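Local coordinates for possible thiol-disulfide isomerase (Cytophaga hutchinsonii, PDB 3HCZ), which probably catalyses thiol-disulfide exchange through a thioredoxin-like fold, although its biological role has not been established, at residues L5-K10 against K122-K127; A11-M16 against Y25-Q30; Y33-F38 against K63-Y68; V67-I72 against W91-D96. All coordinates share one frame; numbering follows the deposited sequence. Where two conformers were deposited one is given.

Contact 1 (L5-K10 against K122-K127)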
# COMPACT_ATOMS: atom_id res chain seq x y z
N LEU A 5 2.93 -14.66 -4.43
CA LEU A 5 1.72 -14.03 -4.97
C LEU A 5 1.74 -13.96 -6.49
O LEU A 5 2.81 -13.91 -7.12
CB LEU A 5 1.52 -12.65 -4.36
CG LEU A 5 1.48 -12.61 -2.84
CD1 LEU A 5 1.17 -11.20 -2.41
CD2 LEU A 5 0.42 -13.56 -2.31
N LEU A 6 0.55 -14.04 -7.08
CA LEU A 6 0.43 -14.10 -8.54
C LEU A 6 -0.50 -12.98 -9.06
O LEU A 6 -1.47 -12.62 -8.39
CB LEU A 6 -0.13 -15.45 -8.97
CG LEU A 6 0.68 -16.70 -8.59
CD1 LEU A 6 -0.02 -18.02 -9.00
CD2 LEU A 6 2.01 -16.63 -9.30
N LEU A 7 -0.21 -12.44 -10.25
CA LEU A 7 -1.21 -11.61 -10.97
C LEU A 7 -2.56 -12.29 -11.10
O LEU A 7 -2.65 -13.49 -11.33
CB LEU A 7 -0.73 -11.29 -12.40
CG LEU A 7 0.44 -10.32 -12.54
CD1 LEU A 7 0.68 -10.08 -14.06
CD2 LEU A 7 0.22 -9.00 -11.81
N GLY A 8 -3.62 -11.51 -10.98
CA GLY A 8 -4.93 -12.09 -11.22
C GLY A 8 -5.54 -12.87 -10.08
O GLY A 8 -6.63 -13.39 -10.22
N LYS A 9 -4.84 -12.93 -8.95
CA LYS A 9 -5.36 -13.53 -7.71
C LYS A 9 -5.67 -12.40 -6.75
O LYS A 9 -5.04 -11.33 -6.84
CB LYS A 9 -4.32 -14.45 -7.08
CG LYS A 9 -3.84 -15.53 -8.03
CD LYS A 9 -4.83 -16.68 -8.04
CE LYS A 9 -4.32 -17.91 -8.76
NZ LYS A 9 -5.04 -17.97 -10.05
N LYS A 10 -6.65 -12.61 -5.87
CA LYS A 10 -6.99 -11.59 -4.84
C LYS A 10 -5.82 -11.50 -3.86
O LYS A 10 -5.28 -12.55 -3.44
CB LYS A 10 -8.33 -11.92 -4.16
CG LYS A 10 -9.04 -10.70 -3.54
CD LYS A 10 -10.52 -11.00 -3.21
CE LYS A 10 -11.18 -9.96 -2.27
NZ LYS A 10 -12.65 -10.30 -1.95
N LYS A 122 -9.63 -5.96 -5.37
CA LYS A 122 -8.39 -6.33 -4.66
C LYS A 122 -7.62 -7.42 -5.39
O LYS A 122 -6.72 -8.04 -4.79
CB LYS A 122 -8.61 -6.73 -3.19
CG LYS A 122 -9.43 -5.71 -2.37
CD LYS A 122 -8.79 -4.31 -2.37
CE LYS A 122 -9.72 -3.26 -1.71
NZ LYS A 122 -10.92 -3.06 -2.56
N VAL A 123 -7.92 -7.59 -6.68
CA VAL A 123 -7.09 -8.48 -7.53
C VAL A 123 -5.75 -7.83 -7.86
O VAL A 123 -5.66 -6.63 -8.18
CB VAL A 123 -7.80 -8.86 -8.77
CG1 VAL A 123 -6.82 -9.59 -9.77
CG2 VAL A 123 -8.98 -9.71 -8.41
N ILE A 124 -4.68 -8.63 -7.80
CA ILE A 124 -3.37 -8.09 -8.03
C ILE A 124 -3.20 -7.81 -9.52
O ILE A 124 -3.27 -8.75 -10.36
CB ILE A 124 -2.27 -9.09 -7.53
CG1 ILE A 124 -2.35 -9.24 -5.99
CG2 ILE A 124 -0.84 -8.62 -7.98
CD1 ILE A 124 -1.66 -10.51 -5.48
N ILE A 125 -2.92 -6.55 -9.86
CA ILE A 125 -2.72 -6.19 -11.30
C ILE A 125 -1.28 -5.72 -11.62
O ILE A 125 -0.88 -5.69 -12.79
CB ILE A 125 -3.76 -5.17 -11.83
CG1 ILE A 125 -3.73 -3.84 -11.04
CG2 ILE A 125 -5.20 -5.79 -11.76
CD1 ILE A 125 -4.71 -2.77 -11.64
N ALA A 126 -0.50 -5.43 -10.59
CA ALA A 126 0.91 -5.11 -10.69
C ALA A 126 1.63 -5.53 -9.40
O ALA A 126 1.11 -5.38 -8.30
CB ALA A 126 1.12 -3.61 -11.00
N LYS A 127 2.81 -6.14 -9.55
CA LYS A 127 3.55 -6.67 -8.38
C LYS A 127 4.91 -6.01 -8.24
O LYS A 127 5.73 -6.10 -9.13
CB LYS A 127 3.88 -8.18 -8.54
CG LYS A 127 2.69 -9.11 -8.75
CD LYS A 127 3.17 -10.60 -8.58
CE LYS A 127 3.52 -11.22 -9.90
NZ LYS A 127 3.69 -12.72 -9.83
O HOH W 1 1.99 -13.74 -11.74
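Lys127 reaches past Leu7 to the backbone of Leu5, tying the loop 5-10 to strand 124-127. Its CB points toward the loop, and CG, anti to the carbonyl carbon (chi1 -58°), lies 3.9 Å from Leu7 CD2. CD comes within 3.6 Å of Leu5 O. A bend at chi3 then sets CE equally far from Leu5 O and Leu7 N. At the tip, NZ donates to Leu5 O over 3.1 Å and also to a water that accepts from Leu7 N. Lysine suits this place because its methylenes can lie against leucine while its ammonium serves the backbone.

Ile124 lies against the type II turn from Leu6 to Lys9, its CD1 near Leu6 O and Lys9 O and 4.0 Å from Leu5 CB. The turn is pinned by two backbone bonds: Gly8 N to Ile124 O, almost straight at 2.9 Å, and Ile124 N to Lys9 O. Gly8 has backbone angles at which a CB would press on the carbonyl oxygen of Leu7, and its CA receives Val123 CG1 at 3.5 Å.

Lys10, bridged to Val123, runs out to a cation-pi contact with Tyr27. Directional backbone bonds thus fix the turn on the strand, and Leu5, Leu7 and Ile124 add apolar cover; the Lys127 ammonium, between a neutral carbonyl and water, is likely to keep its charge.

Contact 2 (A11-M16 against Y25-Q30). With SO4 (sulfate ion), chain B.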
# COMPACT_ATOMS: atom_id res chain seq x y z
N ALA A 11 -5.37 -10.28 -3.54
CA ALA A 11 -4.28 -10.09 -2.58
C ALA A 11 -4.79 -10.63 -1.24
O ALA A 11 -5.99 -10.52 -0.95
CB ALA A 11 -3.92 -8.61 -2.45
N PRO A 12 -3.90 -11.25 -0.43
CA PRO A 12 -4.36 -11.69 0.91
C PRO A 12 -4.96 -10.53 1.72
O PRO A 12 -4.40 -9.41 1.70
CB PRO A 12 -3.07 -12.15 1.58
CG PRO A 12 -2.19 -12.65 0.42
CD PRO A 12 -2.55 -11.75 -0.75
N ASN A 13 -6.04 -10.78 2.44
CA ASN A 13 -6.66 -9.70 3.24
C ASN A 13 -5.67 -9.32 4.36
O ASN A 13 -4.81 -10.11 4.75
CB ASN A 13 -8.03 -10.16 3.82
CG ASN A 13 -8.92 -8.99 4.28
OD1 ASN A 13 -8.57 -7.80 4.19
ND2 ASN A 13 -10.11 -9.34 4.78
N LEU A 14 -5.78 -8.09 4.84
CA LEU A 14 -4.95 -7.57 5.95
C LEU A 14 -5.91 -7.01 7.00
O LEU A 14 -6.80 -6.22 6.68
CB LEU A 14 -4.02 -6.46 5.45
CG LEU A 14 -2.94 -7.00 4.50
CD1 LEU A 14 -2.28 -5.83 3.75
CD2 LEU A 14 -1.89 -7.66 5.34
N TYR A 15 -5.72 -7.42 8.24
CA TYR A 15 -6.62 -7.01 9.33
C TYR A 15 -5.89 -5.99 10.19
O TYR A 15 -5.76 -6.15 11.41
CB TYR A 15 -7.04 -8.26 10.14
CG TYR A 15 -7.78 -9.30 9.35
CD1 TYR A 15 -9.17 -9.28 9.26
CD2 TYR A 15 -7.10 -10.32 8.68
CE1 TYR A 15 -9.89 -10.24 8.52
CE2 TYR A 15 -7.80 -11.28 7.91
CZ TYR A 15 -9.18 -11.24 7.86
OH TYR A 15 -9.88 -12.20 7.16
N MSE A 16 -5.43 -4.91 9.54
CA MSE A 16 -4.58 -3.92 10.21
C MSE A 16 -5.41 -2.76 10.75
O MSE A 16 -6.63 -2.68 10.51
CB MSE A 16 -3.43 -3.47 9.28
CG MSE A 16 -2.55 -4.68 8.91
SE MSE A 16 -1.24 -4.28 7.53
CE MSE A 16 -0.09 -3.04 8.58
N TYR A 25 -9.85 -3.09 7.55
CA TYR A 25 -9.44 -4.24 6.73
C TYR A 25 -9.22 -3.86 5.29
O TYR A 25 -9.97 -3.05 4.71
CB TYR A 25 -10.47 -5.40 6.72
CG TYR A 25 -10.92 -5.96 8.06
CD1 TYR A 25 -10.23 -5.66 9.28
CD2 TYR A 25 -12.03 -6.82 8.10
CE1 TYR A 25 -10.70 -6.21 10.53
CE2 TYR A 25 -12.48 -7.37 9.31
CZ TYR A 25 -11.81 -7.05 10.51
OH TYR A 25 -12.28 -7.61 11.64
N LEU A 26 -8.20 -4.48 4.69
CA LEU A 26 -7.91 -4.22 3.27
C LEU A 26 -9.14 -4.42 2.38
O LEU A 26 -9.45 -3.56 1.51
CB LEU A 26 -6.72 -5.08 2.78
CG LEU A 26 -6.48 -5.00 1.27
CD1 LEU A 26 -6.04 -3.57 0.89
CD2 LEU A 26 -5.40 -6.05 0.87
N TYR A 27 -9.85 -5.52 2.60
CA TYR A 27 -10.96 -5.86 1.75
C TYR A 27 -12.14 -4.88 1.88
O TYR A 27 -13.02 -4.82 0.99
CB TYR A 27 -11.43 -7.29 2.06
CG TYR A 27 -10.58 -8.39 1.40
CD1 TYR A 27 -9.32 -8.12 0.89
CD2 TYR A 27 -11.02 -9.70 1.38
CE1 TYR A 27 -8.53 -9.12 0.30
CE2 TYR A 27 -10.27 -10.72 0.82
CZ TYR A 27 -9.02 -10.42 0.28
OH TYR A 27 -8.30 -11.44 -0.27
N ASP A 28 -12.15 -4.11 2.95
CA ASP A 28 -13.22 -3.14 3.18
C ASP A 28 -12.97 -1.77 2.54
O ASP A 28 -13.87 -0.91 2.54
CB ASP A 28 -13.49 -2.99 4.68
CG ASP A 28 -14.13 -4.23 5.27
OD1 ASP A 28 -14.88 -4.89 4.53
OD2 ASP A 28 -13.88 -4.56 6.45
N VAL A 29 -11.79 -1.59 1.97
CA VAL A 29 -11.45 -0.37 1.27
C VAL A 29 -12.26 -0.33 -0.02
O VAL A 29 -12.31 -1.33 -0.74
CB VAL A 29 -9.95 -0.29 0.98
CG1 VAL A 29 -9.66 0.96 0.12
CG2 VAL A 29 -9.20 -0.20 2.35
N GLN A 30 -12.90 0.80 -0.28
CA GLN A 30 -13.60 1.07 -1.51
C GLN A 30 -12.85 1.99 -2.37
O GLN A 30 -12.81 3.15 -2.09
CB GLN A 30 -14.89 1.80 -1.26
CG GLN A 30 -15.62 1.34 -0.18
CD GLN A 30 -16.61 0.40 -0.64
OE1 GLN A 30 -16.29 -0.73 -0.86
NE2 GLN A 30 -17.84 0.86 -0.82
S SO4 B . -7.70 -14.30 2.57
O1 SO4 B . -6.75 -13.83 1.57
O2 SO4 B . -7.95 -13.26 3.55
O3 SO4 B . -9.02 -14.61 2.02
O4 SO4 B . -7.08 -15.48 3.18
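Asn13 lays its side-chain amide flat over the ring of Tyr27, the two planes only 7° apart. CG is anti to the backbone N (chi1 -162°) and lies 3.4 Å from Tyr27 CG, while Asn13 CB sits over the ring centre in a CH-pi contact. The same amide accepts through OD1 from Tyr27 N at 3.1 Å, the donor standing above the amide plane. An asparagine fits because it offers both a flat surface and an acceptor. At the far end of the ring, Tyr27 OH donates to Ala11 O over 2.6 Å. An alanine in place of Tyr27 would probably leave the Asn13 amide without the ring it stacks on and Ala11 O without its hydroxyl donor. A sulfate, probably from the crystallisation liquor, accepts from Asn13 N.

Leu26 joins backbone and core: its N binds Leu14 O at 3.0 Å, and its CB meets Leu14 CB at 4.0 Å. Both leucines then turn to the sheet, touching Tyr68. Tyr25 closes the other end, where the edge of Tyr15 points at its face in a T-shaped pair, CD1 of Tyr15 standing 3.5 Å above the Tyr25 ring plane over its centre.

The 3-10 turn at 26-28 thus packs on an extended strip, and together they cover one face of the sheet ahead of strand 33-39, where AhpC/TSA and TlpA-like members of the thioredoxin clan often carry an N-terminal hairpin.

Contact 3 (Y33-F38 against K63-Y68)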
# COMPACT_ATOMS: atom_id res chain seq x y z
N TYR A 33 -8.81 1.71 -7.56
CA TYR A 33 -7.51 1.01 -7.47
C TYR A 33 -7.04 1.23 -6.05
O TYR A 33 -7.24 2.33 -5.51
CB TYR A 33 -6.40 1.63 -8.33
CG TYR A 33 -6.70 1.52 -9.78
CD1 TYR A 33 -6.63 0.29 -10.44
CD2 TYR A 33 -7.10 2.65 -10.50
CE1 TYR A 33 -6.97 0.20 -11.84
CE2 TYR A 33 -7.43 2.56 -11.87
CZ TYR A 33 -7.34 1.33 -12.52
OH TYR A 33 -7.67 1.25 -13.87
N THR A 34 -6.46 0.18 -5.47
CA THR A 34 -5.78 0.30 -4.17
C THR A 34 -4.30 0.01 -4.37
O THR A 34 -3.93 -1.05 -4.91
CB THR A 34 -6.32 -0.69 -3.09
OG1 THR A 34 -7.72 -0.48 -2.93
CG2 THR A 34 -5.57 -0.49 -1.70
N ILE A 35 -3.46 0.95 -3.94
CA ILE A 35 -2.03 0.75 -3.92
C ILE A 35 -1.69 0.15 -2.55
O ILE A 35 -1.89 0.80 -1.52
CB ILE A 35 -1.27 2.09 -4.14
CG1 ILE A 35 -1.84 2.88 -5.34
CG2 ILE A 35 0.24 1.86 -4.29
CD1 ILE A 35 -1.93 2.08 -6.63
N LEU A 36 -1.21 -1.08 -2.55
CA LEU A 36 -0.83 -1.70 -1.34
C LEU A 36 0.66 -1.36 -1.15
O LEU A 36 1.50 -1.77 -1.95
CB LEU A 36 -1.13 -3.20 -1.41
CG LEU A 36 -0.68 -4.05 -0.25
CD1 LEU A 36 -1.14 -3.48 1.15
CD2 LEU A 36 -1.28 -5.45 -0.52
N PHE A 37 0.98 -0.63 -0.08
CA PHE A 37 2.37 -0.14 0.10
C PHE A 37 2.98 -0.49 1.45
O PHE A 37 2.62 0.10 2.47
CB PHE A 37 2.39 1.39 -0.16
CG PHE A 37 3.73 2.01 -0.14
CD1 PHE A 37 4.66 1.75 -1.17
CD2 PHE A 37 4.09 2.86 0.90
CE1 PHE A 37 5.94 2.37 -1.15
CE2 PHE A 37 5.36 3.47 0.92
CZ PHE A 37 6.28 3.22 -0.11
N PHE A 38 3.96 -1.40 1.46
CA PHE A 38 4.57 -1.83 2.72
C PHE A 38 5.84 -1.04 2.93
O PHE A 38 6.69 -0.95 2.03
CB PHE A 38 4.90 -3.34 2.72
CG PHE A 38 3.70 -4.23 2.53
CD1 PHE A 38 2.98 -4.72 3.64
CD2 PHE A 38 3.32 -4.64 1.23
CE1 PHE A 38 1.84 -5.55 3.48
CE2 PHE A 38 2.18 -5.50 1.05
CZ PHE A 38 1.43 -5.95 2.17
N LYS A 63 -8.88 10.31 -9.19
CA LYS A 63 -9.08 9.19 -10.14
C LYS A 63 -9.72 7.94 -9.48
O LYS A 63 -9.99 6.95 -10.19
CB LYS A 63 -7.74 8.71 -10.69
CG LYS A 63 -7.10 9.48 -11.83
CD LYS A 63 -5.76 8.77 -12.19
CE LYS A 63 -4.98 9.46 -13.30
NZ LYS A 63 -4.89 10.94 -13.07
N GLY A 64 -9.93 7.95 -8.16
CA GLY A 64 -10.45 6.79 -7.45
C GLY A 64 -9.38 5.85 -6.90
O GLY A 64 -9.52 4.63 -7.00
N ILE A 65 -8.32 6.40 -6.28
CA ILE A 65 -7.16 5.58 -5.85
C ILE A 65 -6.90 5.81 -4.39
O ILE A 65 -6.78 6.95 -3.96
CB ILE A 65 -5.91 5.94 -6.67
CG1 ILE A 65 -6.21 5.73 -8.15
CG2 ILE A 65 -4.72 5.14 -6.21
CD1 ILE A 65 -5.23 6.37 -9.09
N GLN A 66 -6.89 4.73 -3.60
CA GLN A 66 -6.46 4.81 -2.21
C GLN A 66 -5.08 4.14 -2.06
O GLN A 66 -4.77 3.18 -2.80
CB GLN A 66 -7.51 4.19 -1.26
CG GLN A 66 -7.13 4.20 0.26
CD GLN A 66 -6.91 5.60 0.77
OE1 GLN A 66 -5.84 6.17 0.59
NE2 GLN A 66 -7.95 6.19 1.38
N VAL A 67 -4.27 4.62 -1.12
CA VAL A 67 -3.05 3.88 -0.72
C VAL A 67 -3.31 3.27 0.67
O VAL A 67 -3.66 3.98 1.63
CB VAL A 67 -1.79 4.77 -0.66
CG1 VAL A 67 -0.56 3.95 -0.16
CG2 VAL A 67 -1.49 5.43 -2.03
N TYR A 68 -3.17 1.94 0.73
CA TYR A 68 -3.24 1.19 1.97
C TYR A 68 -1.79 1.14 2.39
O TYR A 68 -1.01 0.25 1.92
CB TYR A 68 -3.85 -0.20 1.70
CG TYR A 68 -4.29 -0.93 2.96
CD1 TYR A 68 -5.56 -0.70 3.50
CD2 TYR A 68 -3.48 -1.89 3.55
CE1 TYR A 68 -5.99 -1.38 4.66
CE2 TYR A 68 -3.90 -2.60 4.70
CZ TYR A 68 -5.15 -2.32 5.24
OH TYR A 68 -5.54 -3.02 6.38
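Tyr33 and Ile65 start the pairing of two parallel strands, 33-38 and 65-68, the two strands of a beta-alpha-beta unit whose helix is 49-60, part of the core expected of the thioredoxin clan. Five backbone bonds alternate along the pair, from Tyr33 N to Gly64 O at one end to Phe37 N to Tyr68 O, 3.0 Å, at the other. Between them, Ile35 uses both its N and its O, donating to Gln66 O at 2.8 Å and accepting from Tyr68 N. Gly64 enters the strand with backbone angles that would drive a CB into the carbonyl oxygen before it.

Tyr33, Ile35, Ile65 and Val67 share one face. Ile65 CG1 touches the edge of the Tyr33 ring at CD2, 4.0 Å away, and Val67 CG1 meets Phe37 CB at 3.9 Å. Branched side chains suit this place, filling the space close to the backbone of an extended strand. On the other face Leu36 and Tyr68 run side by side, Leu36 CD1 to Tyr68 CD2 at 3.7 Å.

Farther out, helix 49-60 covers Phe37 with Thr50 and Leu53, and Val67 with Leu53 and Trp57, and Trp57 NE1 donates to Ile65 O. The polar ends of the tyrosines go elsewhere, Tyr33 OH to Glu142 and Tyr68 OH to Arg24 O. Gln66 folds back on its own strand: with CD turned by chi2 (60°), OE1 uses a lone pair in the amide plane to accept from Val67 N at 2.8 Å.

Contact 4 (V67-I72 against W91-D96)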
# COMPACT_ATOMS: atom_id res chain seq x y z
N VAL A 67 -4.27 4.62 -1.12
CA VAL A 67 -3.05 3.88 -0.72
C VAL A 67 -3.31 3.27 0.67
O VAL A 67 -3.66 3.98 1.63
CB VAL A 67 -1.79 4.77 -0.66
CG1 VAL A 67 -0.56 3.95 -0.16
CG2 VAL A 67 -1.49 5.43 -2.03
N TYR A 68 -3.17 1.94 0.73
CA TYR A 68 -3.24 1.19 1.97
C TYR A 68 -1.79 1.14 2.39
O TYR A 68 -1.01 0.25 1.92
CB TYR A 68 -3.85 -0.20 1.70
CG TYR A 68 -4.29 -0.93 2.96
CD1 TYR A 68 -5.56 -0.70 3.50
CD2 TYR A 68 -3.48 -1.89 3.55
CE1 TYR A 68 -5.99 -1.38 4.66
CE2 TYR A 68 -3.90 -2.60 4.70
CZ TYR A 68 -5.15 -2.32 5.24
OH TYR A 68 -5.54 -3.02 6.38
N ALA A 69 -1.37 2.14 3.20
CA ALA A 69 0.03 2.32 3.51
C ALA A 69 0.31 1.46 4.75
O ALA A 69 0.01 1.87 5.89
CB ALA A 69 0.41 3.79 3.73
N ALA A 70 0.79 0.25 4.50
CA ALA A 70 0.92 -0.80 5.54
C ALA A 70 2.32 -0.70 6.17
O ALA A 70 3.31 -1.23 5.65
CB ALA A 70 0.70 -2.18 4.91
N ASN A 71 2.40 0.00 7.30
CA ASN A 71 3.64 0.08 8.00
C ASN A 71 3.90 -1.26 8.72
O ASN A 71 2.99 -1.81 9.34
CB ASN A 71 3.61 1.26 8.96
CG ASN A 71 4.83 1.32 9.81
OD1 ASN A 71 4.91 0.65 10.84
ND2 ASN A 71 5.79 2.15 9.40
N ILE A 72 5.12 -1.81 8.56
CA ILE A 72 5.43 -3.16 9.06
C ILE A 72 5.96 -3.21 10.50
O ILE A 72 6.40 -4.28 10.95
CB ILE A 72 6.36 -3.92 8.09
CG1 ILE A 72 7.75 -3.23 7.99
CG2 ILE A 72 5.69 -4.00 6.72
CD1 ILE A 72 8.85 -4.15 7.48
N TRP A 91 -3.70 9.68 3.54
CA TRP A 91 -4.09 8.38 2.99
C TRP A 91 -4.36 7.36 4.07
O TRP A 91 -4.34 7.70 5.26
CB TRP A 91 -3.05 7.87 1.98
CG TRP A 91 -1.64 7.62 2.50
CD1 TRP A 91 -1.22 7.36 3.78
CD2 TRP A 91 -0.48 7.52 1.67
NE1 TRP A 91 0.16 7.13 3.80
CE2 TRP A 91 0.62 7.22 2.50
CE3 TRP A 91 -0.26 7.69 0.29
CZ2 TRP A 91 1.93 7.08 2.00
CZ3 TRP A 91 1.03 7.52 -0.21
CH2 TRP A 91 2.11 7.23 0.64
N LEU A 92 -4.57 6.09 3.69
CA LEU A 92 -4.88 5.06 4.71
C LEU A 92 -3.63 4.44 5.38
O LEU A 92 -3.19 3.33 5.02
CB LEU A 92 -5.84 4.00 4.19
CG LEU A 92 -6.32 2.93 5.18
CD1 LEU A 92 -6.73 3.55 6.54
CD2 LEU A 92 -7.52 2.18 4.54
N ASN A 93 -3.05 5.18 6.33
CA ASN A 93 -1.98 4.62 7.15
C ASN A 93 -2.50 3.56 8.11
O ASN A 93 -3.41 3.84 8.91
CB ASN A 93 -1.31 5.72 7.97
CG ASN A 93 -0.52 6.68 7.11
OD1 ASN A 93 0.46 6.27 6.48
ND2 ASN A 93 -0.94 7.96 7.08
N VAL A 94 -1.93 2.37 8.02
CA VAL A 94 -2.25 1.30 8.95
C VAL A 94 -0.98 0.63 9.49
O VAL A 94 0.12 0.77 8.90
CB VAL A 94 -3.20 0.20 8.34
CG1 VAL A 94 -4.59 0.79 8.03
CG2 VAL A 94 -2.60 -0.45 7.06
N ARG A 95 -1.14 -0.08 10.61
CA ARG A 95 -0.06 -0.86 11.20
C ARG A 95 -0.72 -2.12 11.75
O ARG A 95 -1.93 -2.11 12.03
CB ARG A 95 0.66 -0.06 12.32
CG ARG A 95 2.05 -0.61 12.66
CD ARG A 95 2.74 0.15 13.83
NE ARG A 95 2.04 0.09 15.13
CZ ARG A 95 2.00 -0.99 15.91
NH1 ARG A 95 1.33 -0.96 17.04
NH2 ARG A 95 2.58 -2.13 15.55
N ASP A 96 0.06 -3.19 11.96
CA ASP A 96 -0.47 -4.43 12.52
C ASP A 96 -0.52 -4.47 14.04
O ASP A 96 0.05 -5.37 14.68
CB ASP A 96 0.30 -5.61 11.90
CG ASP A 96 -0.36 -6.96 12.21
OD1 ASP A 96 -1.61 -7.06 12.26
OD2 ASP A 96 0.38 -7.92 12.45
O HOH W 2 1.42 3.68 7.32
O HOH W 3 2.76 -3.57 11.35
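Val67 packs against the indole of Trp91, its CG1 over the six-membered ring at 3.9 Å from the centroid. The backbone of Val67 gives less, since the bond from Leu92 N to its O is weak. Tyr68 turns to the opposite face of the sheet, where Val94 CG2 lies over one face of the phenol ring, 3.4 Å from CE2, and Leu92 CD2 touches CD1.

Ala69 comes next, its CB 3.4 Å from Trp91 NE1 on the same indole face as Val67; a small residue suits a place so close to a flat ring. Trp91 CG occupies the crowded position between backbone N and carbonyl carbon (chi1 61°), and NE1 donates in the ring plane to Asn93 OD1 at 2.8 Å. A water links that OD1 to Ala69 O, which also receives a straight bond from Val94 N, 2.9 Å. An alanine in place of Trp91 would probably open a gap against Val67 and Ala69 and leave Asn93 OD1 without the indole N-H.

Ala70 touches Val94 lightly. Asn71 donates its N to Val94 O at 2.9 Å, and its OD1 lies beside the methylenes of Arg95, whose guanidinium forms a salt bridge with Asp76 and bonds to the backbone O of Glu73. Asn71 ND2 turns to the Glu73 carboxylate.

These parallel strands are the arms of a second beta-alpha-beta unit: helix 77-86 meets Asn71, Asn93 and Arg95 through Trp79, helix 49-60 covers Val67 and Trp91, and strand 33-39 borders 65-71 on its other side.

Contacts 3 and 4 form the buried core and share strand 65-71, which pairs with 33-39 on one side and 92-95 on the other; in both, parallel backbone ladders are flanked by aliphatic and aromatic side chains. Contact 1 lies at the opposite border of the same sheet, partly exposed, where lysines, water and a turn join a patch of leucines and Ile124. Contact 2, also partly exposed, depends on tyrosine rings and an asparagine amide instead of a ladder. It joins its neighbours directly: Lys122 of contact 1 binds Ala11 and Val29, while Tyr68 of contacts 3 and 4 packs under Leu14, Leu26 and Met16. Contacts 1 and 4 do not touch.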